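Local coordinates for uncharacterized protein (Nostoc punctiforme, PDB 2QDR) that is of unknown function but has the double-stranded beta-helix fold of the cupin clan and may be a dioxygenase, at residues 35-40 with 282-287; 185-190 with 208-213; 234-239 with 268-273. All blocks are in the same frame, centred on the assembly; numbering follows the deposited sequence.

Overall arrangement
The chain enters contact 1 early, at residues 35-40, in the loop before strand 41-42. This contact closes last, at 282-287, and spans the other two. Contact 2 forms between 185-190 and 208-213, a short loop that joins the edge of the eight-stranded sheet to the seven-stranded one. Contact 3 then opens at 234-239 and closes at 268-273, after contact 2 is complete. It pairs two neighbouring strands of a third, six-stranded sheet. Contacts 2 and 3 follow in series, with centres about 25 Å apart, and do not touch. Contact 1 touches both: Met-35 and Phe-282 pack on residues of contact 2, and Asp-286 probably bonds to Asn-239 of contact 3.

Contact 1: residues 35-40 with 282-287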
HETATM    1  N   MSE A  35     -14.595  33.181   5.016  1.00 63.81           N
HETATM    2  CA  MSE A  35     -15.568  32.827   3.981  1.00 62.29           C
HETATM    3  C   MSE A  35     -16.905  33.523   4.250  1.00 61.74           C
HETATM    4  O   MSE A  35     -17.573  33.977   3.320  1.00 62.02           O
HETATM    5  CB  MSE A  35     -15.731  31.301   3.978  1.00 62.05           C
HETATM    6  CG  MSE A  35     -15.747  30.705   2.619  1.00 62.35           C
HETATM    7 SE   MSE A  35     -15.900  28.764   2.641  0.75 61.63          SE
HETATM    8  CE  MSE A  35     -14.662  28.386   1.389  1.00 64.37           C
ATOM      9  N   ASN A  36     -17.288  33.585   5.524  1.00 60.95           N
ATOM     10  CA  ASN A  36     -18.536  34.208   5.970  1.00 61.56           C
ATOM     11  C   ASN A  36     -19.818  33.558   5.409  1.00 60.99           C
ATOM     12  O   ASN A  36     -20.781  34.236   5.101  1.00 61.67           O
ATOM     13  CB  ASN A  36     -18.495  35.753   5.751  1.00 61.88           C
ATOM     14  CG  ASN A  36     -17.544  36.468   6.714  1.00 62.08           C
ATOM     15  OD1 ASN A  36     -17.670  36.348   7.939  1.00 65.07           O
ATOM     16  ND2 ASN A  36     -16.649  37.277   6.166  1.00 63.43           N
ATOM     17  N   LEU A  37     -19.822  32.224   5.309  1.00 60.49           N
ATOM     18  CA  LEU A  37     -21.008  31.457   4.847  1.00 60.19           C
ATOM     19  C   LEU A  37     -22.125  31.358   5.890  1.00 59.99           C
ATOM     20  O   LEU A  37     -23.229  30.908   5.571  1.00 60.64           O
ATOM     21  CB  LEU A  37     -20.642  30.027   4.432  1.00 59.91           C
ATOM     22  CG  LEU A  37     -19.848  29.805   3.157  1.00 63.69           C
ATOM     23  CD1 LEU A  37     -19.513  28.326   3.026  1.00 67.24           C
ATOM     24  CD2 LEU A  37     -20.620  30.291   1.925  1.00 64.32           C
ATOM     25  N   SER A  38     -21.828  31.733   7.131  1.00 59.96           N
ATOM     26  CA  SER A  38     -22.775  31.696   8.229  1.00 59.72           C
ATOM     27  C   SER A  38     -23.892  32.710   8.100  1.00 59.16           C
ATOM     28  O   SER A  38     -23.691  33.773   7.523  1.00 59.17           O
ATOM     29  CB  SER A  38     -22.020  32.023   9.513  1.00 59.71           C
ATOM     30  OG  SER A  38     -20.887  31.186   9.654  1.00 59.64           O
ATOM     31  N   GLY A  39     -25.060  32.357   8.641  1.00 59.49           N
ATOM     32  CA  GLY A  39     -26.244  33.216   8.685  1.00 58.92           C
ATOM     33  C   GLY A  39     -26.738  33.950   7.456  1.00 59.31           C
ATOM     34  O   GLY A  39     -27.201  35.078   7.583  1.00 59.07           O
ATOM     35  N   ARG A  40     -26.684  33.319   6.284  1.00 59.89           N
ATOM     36  CA  ARG A  40     -27.113  33.990   5.044  1.00 60.13           C
ATOM     37  C   ARG A  40     -28.586  33.802   4.650  1.00 60.80           C
ATOM     38  O   ARG A  40     -29.205  32.786   4.939  1.00 60.54           O
ATOM     39  CB  ARG A  40     -26.245  33.566   3.853  1.00 60.08           C
ATOM     40  CG  ARG A  40     -24.778  33.929   3.974  1.00 57.72           C
ATOM     41  CD  ARG A  40     -24.072  33.698   2.641  1.00 59.80           C
ATOM     42  NE  ARG A  40     -22.636  33.983   2.696  1.00 57.28           N
ATOM     43  CZ  ARG A  40     -21.810  33.976   1.646  1.00 58.44           C
ATOM     44  NH1 ARG A  40     -22.251  33.775   0.404  1.00 54.68           N
ATOM     45  NH2 ARG A  40     -20.516  34.236   1.832  1.00 62.02           N
ATOM     46  N   PHE A 282     -19.847  22.249  -8.127  1.00 62.64           N
ATOM     47  CA  PHE A 282     -18.934  23.203  -7.505  1.00 62.46           C
ATOM     48  C   PHE A 282     -19.405  23.261  -6.066  1.00 63.12           C
ATOM     49  O   PHE A 282     -20.585  23.531  -5.833  1.00 63.59           O
ATOM     50  CB  PHE A 282     -19.025  24.584  -8.145  1.00 61.41           C
ATOM     51  CG  PHE A 282     -18.181  25.640  -7.473  1.00 59.03           C
ATOM     52  CD1 PHE A 282     -16.873  25.861  -7.870  1.00 59.68           C
ATOM     53  CD2 PHE A 282     -18.715  26.450  -6.467  1.00 62.60           C
ATOM     54  CE1 PHE A 282     -16.096  26.859  -7.263  1.00 59.52           C
ATOM     55  CE2 PHE A 282     -17.944  27.449  -5.861  1.00 60.19           C
ATOM     56  CZ  PHE A 282     -16.632  27.647  -6.257  1.00 58.90           C
ATOM     57  N   VAL A 283     -18.518  22.988  -5.112  1.00 62.39           N
ATOM     58  CA  VAL A 283     -18.884  22.975  -3.696  1.00 62.14           C
ATOM     59  C   VAL A 283     -17.939  23.832  -2.885  1.00 61.57           C
ATOM     60  O   VAL A 283     -16.753  23.913  -3.203  1.00 62.02           O
ATOM     61  CB  VAL A 283     -18.841  21.543  -3.127  1.00 61.45           C
ATOM     62  CG1 VAL A 283     -19.364  21.507  -1.681  1.00 58.74           C
ATOM     63  CG2 VAL A 283     -19.650  20.610  -4.002  1.00 63.21           C
ATOM     64  N   ARG A 284     -18.462  24.437  -1.823  1.00 60.23           N
ATOM     65  CA  ARG A 284     -17.672  25.275  -0.948  1.00 61.09           C
ATOM     66  C   ARG A 284     -18.149  25.024   0.503  1.00 60.91           C
ATOM     67  O   ARG A 284     -19.333  25.153   0.789  1.00 61.21           O
ATOM     68  CB  ARG A 284     -17.795  26.711  -1.453  1.00 61.48           C
ATOM     69  CG  ARG A 284     -16.794  27.641  -0.891  1.00 65.48           C
ATOM     70  CD  ARG A 284     -16.528  28.848  -1.784  1.00 68.24           C
ATOM     71  NE  ARG A 284     -17.612  29.821  -1.878  1.00 66.51           N
ATOM     72  CZ  ARG A 284     -17.704  30.970  -1.205  1.00 68.61           C
ATOM     73  NH1 ARG A 284     -16.780  31.362  -0.333  1.00 73.09           N
ATOM     74  NH2 ARG A 284     -18.739  31.768  -1.414  1.00 73.56           N
ATOM     75  N   VAL A 285     -17.226  24.617   1.387  1.00 60.82           N
ATOM     76  CA  VAL A 285     -17.502  24.259   2.800  1.00 60.10           C
ATOM     77  C   VAL A 285     -16.540  24.957   3.754  1.00 58.68           C
ATOM     78  O   VAL A 285     -15.342  24.932   3.512  1.00 56.55           O
ATOM     79  CB  VAL A 285     -17.401  22.708   2.985  1.00 60.18           C
ATOM     80  CG1 VAL A 285     -17.596  22.283   4.432  1.00 62.93           C
ATOM     81  CG2 VAL A 285     -18.412  21.994   2.117  1.00 60.97           C
ATOM     82  N   ASP A 286     -17.049  25.508   4.863  1.00 59.74           N
ATOM     83  CA  ASP A 286     -16.213  26.268   5.835  1.00 59.66           C
ATOM     84  C   ASP A 286     -15.719  25.472   7.060  1.00 60.21           C
ATOM     85  O   ASP A 286     -15.471  26.055   8.118  1.00 59.79           O
ATOM     86  CB  ASP A 286     -16.945  27.558   6.291  1.00 59.72           C
ATOM     87  CG  ASP A 286     -18.124  27.313   7.256  1.00 59.86           C
ATOM     88  OD1 ASP A 286     -18.599  26.172   7.433  1.00 60.25           O
ATOM     89  OD2 ASP A 286     -18.574  28.313   7.861  1.00 62.89           O
ATOM     90  N   ARG A 287     -15.542  24.161   6.911  1.00 60.96           N
ATOM     91  CA  ARG A 287     -15.073  23.318   8.012  1.00 60.98           C
ATOM     92  C   ARG A 287     -14.322  22.114   7.481  1.00 61.44           C
ATOM     93  O   ARG A 287     -14.620  21.637   6.396  1.00 62.39           O
ATOM     94  CB  ARG A 287     -16.249  22.845   8.875  1.00 60.48           C
ATOM     95  CG  ARG A 287     -15.820  21.993  10.062  1.00 60.98           C
ATOM     96  CD  ARG A 287     -16.918  21.703  11.025  1.00 60.88           C
ATOM     97  NE  ARG A 287     -16.357  21.072  12.213  1.00 61.56           N
ATOM     98  CZ  ARG A 287     -16.987  20.874  13.373  1.00 58.06           C
ATOM     99  NH1 ARG A 287     -18.239  21.274  13.572  1.00 51.67           N
ATOM    100  NH2 ARG A 287     -16.326  20.289  14.370  1.00 60.44           N
TER
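In this double-stranded beta-helix of the cupin clan, Met-35 and Leu-37 of an N-terminal loop pack against Arg-284 and Asp-286 at the end of strand 279-285. The contact is buried and made by side-chain packing. The side chains of Met-35, a selenomethionine, and Arg-284 run antiparallel alongside one another. SE of Met-35 lies 3.8 Å from CG of Arg-284 and also reaches CB of Asp-286 at 4.0 Å. Arg-284 bends at chi3 (70°), which turns NE out of the line of the chain. Its guanidinium is gripped elsewhere: NH2 forms a salt bridge with Glu-241, and NH1 one with Glu-114 plus a hydrogen bond to Asn-161. Leu-37 puts CD2 over one face of this group, toward the rim, 4.1 Å above the plane. The same CD2 stands 3.9 Å above the centre of the Arg-40 guanidinium. The two like charges come close, with Arg-40 NH1 4.4 Å from Arg-284 NH2. Glu-241, also in a long, weak ion pair with Arg-40, probably offsets part of this. An alanine in place of Arg-284 would probably leave Glu-114 and Glu-241 without this charged mate and open a gap beside Met-35 and Leu-37. The Arg-40 group is held from its own segment, where NE donates to Asn-36 O at 3.0 Å, with that oxygen in the guanidinium plane.

Contact 2: residues 185-190 with 208-213; sequences PALDSK and KWLRKD
Leu-187 and Leu-210 form the close-packed part of this contact, their side chains crossing at a slant. CD2 of Leu-187 meets CD2 of Leu-210 at 3.8 Å. The other branch of Leu-187, CD1, lies against the backbone, 3.4 Å from O of Leu-210. Ser-189 adds its CB, also 3.8 Å from CD2 of Leu-210. Its hydroxyl does not take part here: OG lies between the backbone N and the carbonyl carbon (chi1 67°) and is hydrogen-bonded to His-132 O. The backbones stay apart, with the CA atoms of Ser-189 and Leu-210 7.4 Å from each other. The contact joins strand 184-188 of one beta-sheet of the cupin-type fold to strand 205-212 of another, mostly through side chains. On the latter strand, Leu-210 and Arg-211 both face Val-219, a classic beta bulge. Beyond the leucines the contact turns polar. Lys-208, extended beyond CG, sends NZ to Ser-189 O at 2.6 Å, tilted 32° from the carbonyl plane. The ammonium also bonds to His-227 of a neighbouring subunit and forms a cation-pi contact with Trp-194. Toward Lys-190, the one touching residue that is partly exposed, the contact is sparser. Its chain turns back on its own segment, and NZ makes a salt bridge with Asp-188 OD1 at 2.7 Å, coming to the syn side of the carboxylate.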
ATOM      1  N   PRO A 185      -3.861  33.004  -8.793  1.00 60.95           N
ATOM      2  CA  PRO A 185      -4.221  33.804  -9.989  1.00 61.44           C
ATOM      3  C   PRO A 185      -5.101  33.107 -11.030  1.00 61.02           C
ATOM      4  O   PRO A 185      -6.035  33.731 -11.529  1.00 61.36           O
ATOM      5  CB  PRO A 185      -2.854  34.163 -10.613  1.00 62.35           C
ATOM      6  CG  PRO A 185      -1.873  33.260  -9.990  1.00 62.06           C
ATOM      7  CD  PRO A 185      -2.396  32.894  -8.642  1.00 60.54           C
ATOM      8  N   ALA A 186      -4.815  31.847 -11.338  1.00 59.91           N
ATOM      9  CA  ALA A 186      -5.593  31.115 -12.332  1.00 59.72           C
ATOM     10  C   ALA A 186      -5.369  29.621 -12.206  1.00 59.78           C
ATOM     11  O   ALA A 186      -4.237  29.169 -12.329  1.00 59.16           O
ATOM     12  CB  ALA A 186      -5.223  31.578 -13.739  1.00 59.47           C
ATOM     13  N   LEU A 187      -6.448  28.875 -11.971  1.00 59.62           N
ATOM     14  CA  LEU A 187      -6.400  27.428 -11.818  1.00 60.17           C
ATOM     15  C   LEU A 187      -7.433  26.803 -12.754  1.00 59.78           C
ATOM     16  O   LEU A 187      -8.626  26.912 -12.515  1.00 59.31           O
ATOM     17  CB  LEU A 187      -6.646  27.068 -10.352  1.00 59.66           C
ATOM     18  CG  LEU A 187      -6.435  25.647  -9.827  1.00 60.11           C
ATOM     19  CD1 LEU A 187      -6.606  25.637  -8.305  1.00 59.96           C
ATOM     20  CD2 LEU A 187      -7.364  24.620 -10.456  1.00 62.73           C
ATOM     21  N   ASP A 188      -6.955  26.175 -13.827  1.00 59.76           N
ATOM     22  CA  ASP A 188      -7.795  25.507 -14.807  1.00 60.43           C
ATOM     23  C   ASP A 188      -8.098  24.104 -14.237  1.00 61.22           C
ATOM     24  O   ASP A 188      -7.316  23.154 -14.416  1.00 62.13           O
ATOM     25  CB  ASP A 188      -7.084  25.468 -16.170  1.00 60.81           C
ATOM     26  CG  ASP A 188      -7.935  24.860 -17.295  1.00 63.76           C
ATOM     27  OD1 ASP A 188      -9.031  24.321 -17.043  1.00 65.18           O
ATOM     28  OD2 ASP A 188      -7.485  24.925 -18.461  1.00 63.92           O
ATOM     29  N   SER A 189      -9.256  23.979 -13.586  1.00 60.03           N
ATOM     30  CA  SER A 189      -9.677  22.727 -12.955  1.00 59.93           C
ATOM     31  C   SER A 189      -9.728  21.558 -13.924  1.00 60.04           C
ATOM     32  O   SER A 189      -9.524  20.421 -13.496  1.00 58.79           O
ATOM     33  CB  SER A 189     -11.037  22.882 -12.254  1.00 59.38           C
ATOM     34  OG  SER A 189     -12.085  23.112 -13.168  1.00 58.21           O
ATOM     35  N   LYS A 190      -9.964  21.840 -15.210  1.00 60.18           N
ATOM     36  CA  LYS A 190     -10.016  20.797 -16.243  1.00 59.40           C
ATOM     37  C   LYS A 190      -8.675  20.039 -16.350  1.00 59.48           C
ATOM     38  O   LYS A 190      -8.668  18.834 -16.548  1.00 58.22           O
ATOM     39  CB  LYS A 190     -10.434  21.375 -17.614  1.00 58.39           C
ATOM     40  CG  LYS A 190     -11.784  22.122 -17.616  1.00 57.21           C
ATOM     41  CD  LYS A 190     -12.283  22.557 -18.996  1.00 57.55           C
ATOM     42  CE  LYS A 190     -11.301  23.453 -19.739  1.00 58.58           C
ATOM     43  NZ  LYS A 190     -10.866  24.649 -18.959  1.00 58.37           N
ATOM     44  N   LYS A 208     -11.841  17.384  -6.552  1.00 62.33           N
ATOM     45  CA  LYS A 208     -10.778  18.237  -7.101  1.00 61.97           C
ATOM     46  C   LYS A 208     -10.658  19.467  -6.237  1.00 62.67           C
ATOM     47  O   LYS A 208     -11.454  20.398  -6.385  1.00 64.32           O
ATOM     48  CB  LYS A 208     -11.012  18.705  -8.533  1.00 61.20           C
ATOM     49  CG  LYS A 208     -10.600  17.766  -9.611  1.00 61.82           C
ATOM     50  CD  LYS A 208     -10.886  18.398 -10.964  1.00 60.09           C
ATOM     51  CE  LYS A 208     -10.520  17.460 -12.071  1.00 59.38           C
ATOM     52  NZ  LYS A 208     -10.670  18.048 -13.422  1.00 59.66           N
ATOM     53  N   TRP A 209      -9.674  19.484  -5.343  1.00 61.66           N
ATOM     54  CA  TRP A 209      -9.466  20.654  -4.495  1.00 61.31           C
ATOM     55  C   TRP A 209      -8.973  21.863  -5.267  1.00 60.77           C
ATOM     56  O   TRP A 209      -8.007  21.767  -6.008  1.00 61.06           O
ATOM     57  CB  TRP A 209      -8.453  20.370  -3.389  1.00 61.35           C
ATOM     58  CG  TRP A 209      -8.997  19.576  -2.298  1.00 60.58           C
ATOM     59  CD1 TRP A 209      -9.067  18.223  -2.212  1.00 60.27           C
ATOM     60  CD2 TRP A 209      -9.563  20.093  -1.105  1.00 63.78           C
ATOM     61  NE1 TRP A 209      -9.646  17.859  -1.027  1.00 62.55           N
ATOM     62  CE2 TRP A 209      -9.955  18.994  -0.321  1.00 64.20           C
ATOM     63  CE3 TRP A 209      -9.774  21.385  -0.616  1.00 61.92           C
ATOM     64  CZ2 TRP A 209     -10.561  19.146   0.923  1.00 59.43           C
ATOM     65  CZ3 TRP A 209     -10.354  21.534   0.616  1.00 62.21           C
ATOM     66  CH2 TRP A 209     -10.743  20.420   1.376  1.00 62.41           C
ATOM     67  N   LEU A 210      -9.661  22.987  -5.096  1.00 60.91           N
ATOM     68  CA  LEU A 210      -9.287  24.247  -5.723  1.00 59.70           C
ATOM     69  C   LEU A 210      -8.608  25.180  -4.709  1.00 59.92           C
ATOM     70  O   LEU A 210      -7.718  25.963  -5.080  1.00 60.41           O
ATOM     71  CB  LEU A 210     -10.512  24.916  -6.311  1.00 59.34           C
ATOM     72  CG  LEU A 210     -11.324  24.118  -7.331  1.00 59.05           C
ATOM     73  CD1 LEU A 210     -12.538  24.953  -7.771  1.00 61.82           C
ATOM     74  CD2 LEU A 210     -10.485  23.678  -8.528  1.00 60.22           C
ATOM     75  N   ARG A 211      -9.034  25.121  -3.443  1.00 59.70           N
ATOM     76  CA  ARG A 211      -8.450  25.946  -2.384  1.00 59.97           C
ATOM     77  C   ARG A 211      -8.788  25.356  -1.013  1.00 60.31           C
ATOM     78  O   ARG A 211      -9.888  24.859  -0.815  1.00 60.25           O
ATOM     79  CB  ARG A 211      -8.948  27.387  -2.473  1.00 58.04           C
ATOM     80  CG  ARG A 211      -8.312  28.362  -1.443  1.00 60.33           C
ATOM     81  CD  ARG A 211      -8.881  29.771  -1.591  1.00 60.99           C
ATOM     82  NE  ARG A 211     -10.312  29.762  -1.281  1.00 58.78           N
ATOM     83  CZ  ARG A 211     -10.856  29.973  -0.087  1.00 61.16           C
ATOM     84  NH1 ARG A 211     -10.127  30.266   0.991  1.00 66.11           N
ATOM     85  NH2 ARG A 211     -12.176  29.908   0.031  1.00 63.13           N
ATOM     86  N   LYS A 212      -7.850  25.464  -0.073  1.00 62.11           N
ATOM     87  CA  LYS A 212      -8.015  24.950   1.284  1.00 63.97           C
ATOM     88  C   LYS A 212      -7.669  26.038   2.318  1.00 63.44           C
ATOM     89  O   LYS A 212      -6.611  26.647   2.226  1.00 64.20           O
ATOM     90  CB  LYS A 212      -7.142  23.695   1.443  1.00 63.86           C
ATOM     91  CG  LYS A 212      -7.392  22.873   2.711  1.00 65.83           C
ATOM     92  CD  LYS A 212      -6.578  21.557   2.780  1.00 65.50           C
ATOM     93  CE  LYS A 212      -6.946  20.528   1.689  1.00 70.57           C
ATOM     94  NZ  LYS A 212      -6.146  19.262   1.785  1.00 68.44           N
ATOM     95  N   ASP A 213      -8.572  26.295   3.276  1.00 64.37           N
ATOM     96  CA  ASP A 213      -8.379  27.297   4.351  1.00 64.92           C
ATOM     97  C   ASP A 213      -7.285  26.885   5.280  1.00 64.35           C
ATOM     98  O   ASP A 213      -6.846  25.733   5.260  1.00 64.52           O
ATOM     99  CB  ASP A 213      -9.599  27.413   5.286  1.00 65.01           C
ATOM    100  CG  ASP A 213     -10.831  27.950   4.623  1.00 72.36           C
ATOM    101  OD1 ASP A 213     -10.722  28.794   3.711  1.00 78.80           O
ATOM    102  OD2 ASP A 213     -11.930  27.574   5.083  1.00 82.29           O
TER

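Contact 3: residues 234-239 with 268-273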
HETATM    1  N   MSE A 234     -28.038  13.090   6.227  1.00 62.38           N
HETATM    2  CA  MSE A 234     -26.779  13.601   6.785  1.00 64.05           C
HETATM    3  C   MSE A 234     -26.920  14.878   7.606  1.00 61.73           C
HETATM    4  O   MSE A 234     -27.348  15.912   7.101  1.00 60.08           O
HETATM    5  CB  MSE A 234     -25.779  13.894   5.680  1.00 64.93           C
HETATM    6  CG  MSE A 234     -25.287  12.687   4.920  1.00 69.30           C
HETATM    7 SE   MSE A 234     -24.117  13.368   3.511  0.75 69.79          SE
HETATM    8  CE  MSE A 234     -23.891  11.881   2.541  1.00 76.48           C
ATOM      9  N   ILE A 235     -26.527  14.792   8.869  1.00 60.94           N
ATOM     10  CA  ILE A 235     -26.537  15.932   9.758  1.00 61.78           C
ATOM     11  C   ILE A 235     -25.184  16.595   9.455  1.00 61.68           C
ATOM     12  O   ILE A 235     -24.124  15.976   9.615  1.00 61.11           O
ATOM     13  CB  ILE A 235     -26.718  15.527  11.220  1.00 61.12           C
ATOM     14  CG1 ILE A 235     -28.045  14.770  11.383  1.00 58.97           C
ATOM     15  CG2 ILE A 235     -26.649  16.776  12.113  1.00 63.75           C
ATOM     16  CD1 ILE A 235     -28.229  14.090  12.707  1.00 59.96           C
ATOM     17  N   GLN A 236     -25.241  17.829   8.964  1.00 61.28           N
ATOM     18  CA  GLN A 236     -24.060  18.581   8.564  1.00 61.11           C
ATOM     19  C   GLN A 236     -23.747  19.743   9.507  1.00 61.17           C
ATOM     20  O   GLN A 236     -24.239  20.850   9.284  1.00 62.90           O
ATOM     21  CB  GLN A 236     -24.259  19.090   7.125  1.00 60.14           C
ATOM     22  CG  GLN A 236     -24.338  17.955   6.093  1.00 59.61           C
ATOM     23  CD  GLN A 236     -24.403  18.429   4.634  1.00 60.99           C
ATOM     24  OE1 GLN A 236     -24.431  19.624   4.349  1.00 63.22           O
ATOM     25  NE2 GLN A 236     -24.432  17.477   3.706  1.00 60.41           N
ATOM     26  N   PRO A 237     -22.942  19.518  10.573  1.00 60.55           N
ATOM     27  CA  PRO A 237     -22.570  20.603  11.509  1.00 60.58           C
ATOM     28  C   PRO A 237     -21.548  21.604  10.923  1.00 59.99           C
ATOM     29  O   PRO A 237     -20.486  21.822  11.495  1.00 59.20           O
ATOM     30  CB  PRO A 237     -21.991  19.821  12.701  1.00 59.14           C
ATOM     31  CG  PRO A 237     -21.356  18.684  12.070  1.00 60.59           C
ATOM     32  CD  PRO A 237     -22.388  18.243  11.048  1.00 60.86           C
ATOM     33  N   TYR A 238     -21.904  22.241   9.812  1.00 59.90           N
ATOM     34  CA  TYR A 238     -21.035  23.177   9.118  1.00 60.82           C
ATOM     35  C   TYR A 238     -21.819  23.856   8.007  1.00 60.99           C
ATOM     36  O   TYR A 238     -22.889  23.375   7.642  1.00 61.37           O
ATOM     37  CB  TYR A 238     -19.815  22.443   8.531  1.00 60.68           C
ATOM     38  CG  TYR A 238     -20.174  21.254   7.646  1.00 61.73           C
ATOM     39  CD1 TYR A 238     -20.382  21.417   6.276  1.00 60.17           C
ATOM     40  CD2 TYR A 238     -20.314  19.976   8.176  1.00 61.89           C
ATOM     41  CE1 TYR A 238     -20.714  20.343   5.467  1.00 65.07           C
ATOM     42  CE2 TYR A 238     -20.646  18.896   7.363  1.00 64.64           C
ATOM     43  CZ  TYR A 238     -20.839  19.084   6.011  1.00 61.71           C
ATOM     44  OH  TYR A 238     -21.166  18.018   5.206  1.00 60.36           O
ATOM     45  N   ASN A 239     -21.302  24.965   7.481  1.00 61.16           N
ATOM     46  CA  ASN A 239     -21.957  25.667   6.377  1.00 61.03           C
ATOM     47  C   ASN A 239     -21.417  25.138   5.068  1.00 60.98           C
ATOM     48  O   ASN A 239     -20.213  24.902   4.952  1.00 60.03           O
ATOM     49  CB  ASN A 239     -21.735  27.171   6.435  1.00 62.41           C
ATOM     50  CG  ASN A 239     -22.344  27.809   7.656  1.00 61.55           C
ATOM     51  OD1 ASN A 239     -23.505  27.577   7.984  1.00 57.62           O
ATOM     52  ND2 ASN A 239     -21.576  28.677   8.305  1.00 68.26           N
ATOM     53  N   SER A 268     -27.837  21.448   9.369  1.00 59.50           N
ATOM     54  CA  SER A 268     -28.944  21.125   8.480  1.00 59.58           C
ATOM     55  C   SER A 268     -28.968  19.612   8.368  1.00 58.62           C
ATOM     56  O   SER A 268     -27.941  18.968   8.532  1.00 57.81           O
ATOM     57  CB  SER A 268     -28.749  21.726   7.096  1.00 59.46           C
ATOM     58  OG  SER A 268     -28.646  23.126   7.146  1.00 60.33           O
ATOM     59  N   THR A 269     -30.133  19.051   8.090  1.00 59.24           N
ATOM     60  CA  THR A 269     -30.293  17.605   7.963  1.00 60.34           C
ATOM     61  C   THR A 269     -30.621  17.306   6.505  1.00 61.32           C
ATOM     62  O   THR A 269     -31.784  17.367   6.093  1.00 62.93           O
ATOM     63  CB  THR A 269     -31.369  17.094   8.925  1.00 60.83           C
ATOM     64  OG1 THR A 269     -31.016  17.479  10.257  1.00 58.58           O
ATOM     65  CG2 THR A 269     -31.499  15.565   8.841  1.00 62.02           C
ATOM     66  N   LEU A 270     -29.588  16.991   5.727  1.00 60.88           N
ATOM     67  CA  LEU A 270     -29.760  16.729   4.297  1.00 61.27           C
ATOM     68  C   LEU A 270     -30.371  15.366   3.990  1.00 61.75           C
ATOM     69  O   LEU A 270     -29.887  14.356   4.503  1.00 62.11           O
ATOM     70  CB  LEU A 270     -28.435  16.882   3.526  1.00 61.13           C
ATOM     71  CG  LEU A 270     -28.022  18.332   3.208  1.00 64.11           C
ATOM     72  CD1 LEU A 270     -28.879  18.938   2.074  1.00 65.39           C
ATOM     73  CD2 LEU A 270     -28.042  19.261   4.441  1.00 63.44           C
ATOM     74  N   PRO A 271     -31.431  15.330   3.148  1.00 62.51           N
ATOM     75  CA  PRO A 271     -32.029  14.041   2.788  1.00 62.09           C
ATOM     76  C   PRO A 271     -31.106  13.128   1.992  1.00 61.91           C
ATOM     77  O   PRO A 271     -29.995  13.507   1.640  1.00 62.45           O
ATOM     78  CB  PRO A 271     -33.216  14.439   1.892  1.00 62.90           C
ATOM     79  CG  PRO A 271     -33.487  15.869   2.187  1.00 61.89           C
ATOM     80  CD  PRO A 271     -32.172  16.455   2.530  1.00 62.91           C
ATOM     81  N   ARG A 272     -31.596  11.933   1.704  1.00 61.79           N
ATOM     82  CA  ARG A 272     -30.855  10.937   0.958  1.00 61.80           C
ATOM     83  C   ARG A 272     -30.558  11.452  -0.444  1.00 62.02           C
ATOM     84  O   ARG A 272     -31.407  12.097  -1.042  1.00 62.01           O
ATOM     85  CB  ARG A 272     -31.696   9.675   0.889  1.00 61.23           C
ATOM     86  CG  ARG A 272     -31.067   8.448   0.283  1.00 63.00           C
ATOM     87  CD  ARG A 272     -32.091   7.307   0.324  1.00 63.29           C
ATOM     88  NE  ARG A 272     -31.485   6.006   0.095  1.00 66.50           N
ATOM     89  CZ  ARG A 272     -32.115   4.826   0.115  1.00 67.11           C
ATOM     90  NH1 ARG A 272     -33.424   4.730   0.333  1.00 67.70           N
ATOM     91  NH2 ARG A 272     -31.424   3.716  -0.096  1.00 70.92           N
ATOM     92  N   HIS A 273     -29.351  11.181  -0.937  1.00 62.40           N
ATOM     93  CA  HIS A 273     -28.890  11.584  -2.262  1.00 62.80           C
ATOM     94  C   HIS A 273     -28.881  10.398  -3.199  1.00 61.64           C
ATOM     95  O   HIS A 273     -28.272   9.374  -2.879  1.00 61.45           O
ATOM     96  CB  HIS A 273     -27.471  12.115  -2.224  1.00 64.39           C
ATOM     97  CG  HIS A 273     -27.322  13.455  -1.577  1.00 68.28           C
ATOM     98  ND1 HIS A 273     -27.565  13.685  -0.238  1.00 71.06           N
ATOM     99  CD2 HIS A 273     -26.845  14.621  -2.077  1.00 71.95           C
ATOM    100  CE1 HIS A 273     -27.300  14.949   0.046  1.00 72.96           C
ATOM    101  NE2 HIS A 273     -26.852  15.536  -1.050  1.00 79.69           N
TER
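Met-234 and Leu-270 are an antiparallel hydrogen-bonded pair in the six-stranded sheet of this cupin-type fold. Met-234 N donates to Leu-270 O at 2.8 Å, and Leu-270 N returns a bond to Met-234 O. Further along, Gln-236 N bonds to Ser-268 O at 3.0 Å. Between these bonds Ile-235 and Thr-269 form the non-hydrogen-bonded pair. Their side chains lie side by side on the other face from Leu-270, beside Tyr-298. Thr-269 OG1 is hydrogen-bonded to Trp-127 NE1 of a neighbouring subunit. Leu-270 can be followed outward from its backbone. CB is 3.9 Å from Met-234 O. CG, anti to the carbonyl carbon (chi1 -79°), comes to 3.9 Å from CD of Gln-236. At the tip, CD2 reaches that same CD at 3.7 Å. The leucine and glutamine side chains cross at about a right angle. The end of Gln-236 is near an unidentified ligand, to which His-273 NE2 is modelled as covalently linked. Nearer the backbone, CB of Gln-236 sits 3.5 Å above one face of the Tyr-238 ring, offset toward the rim.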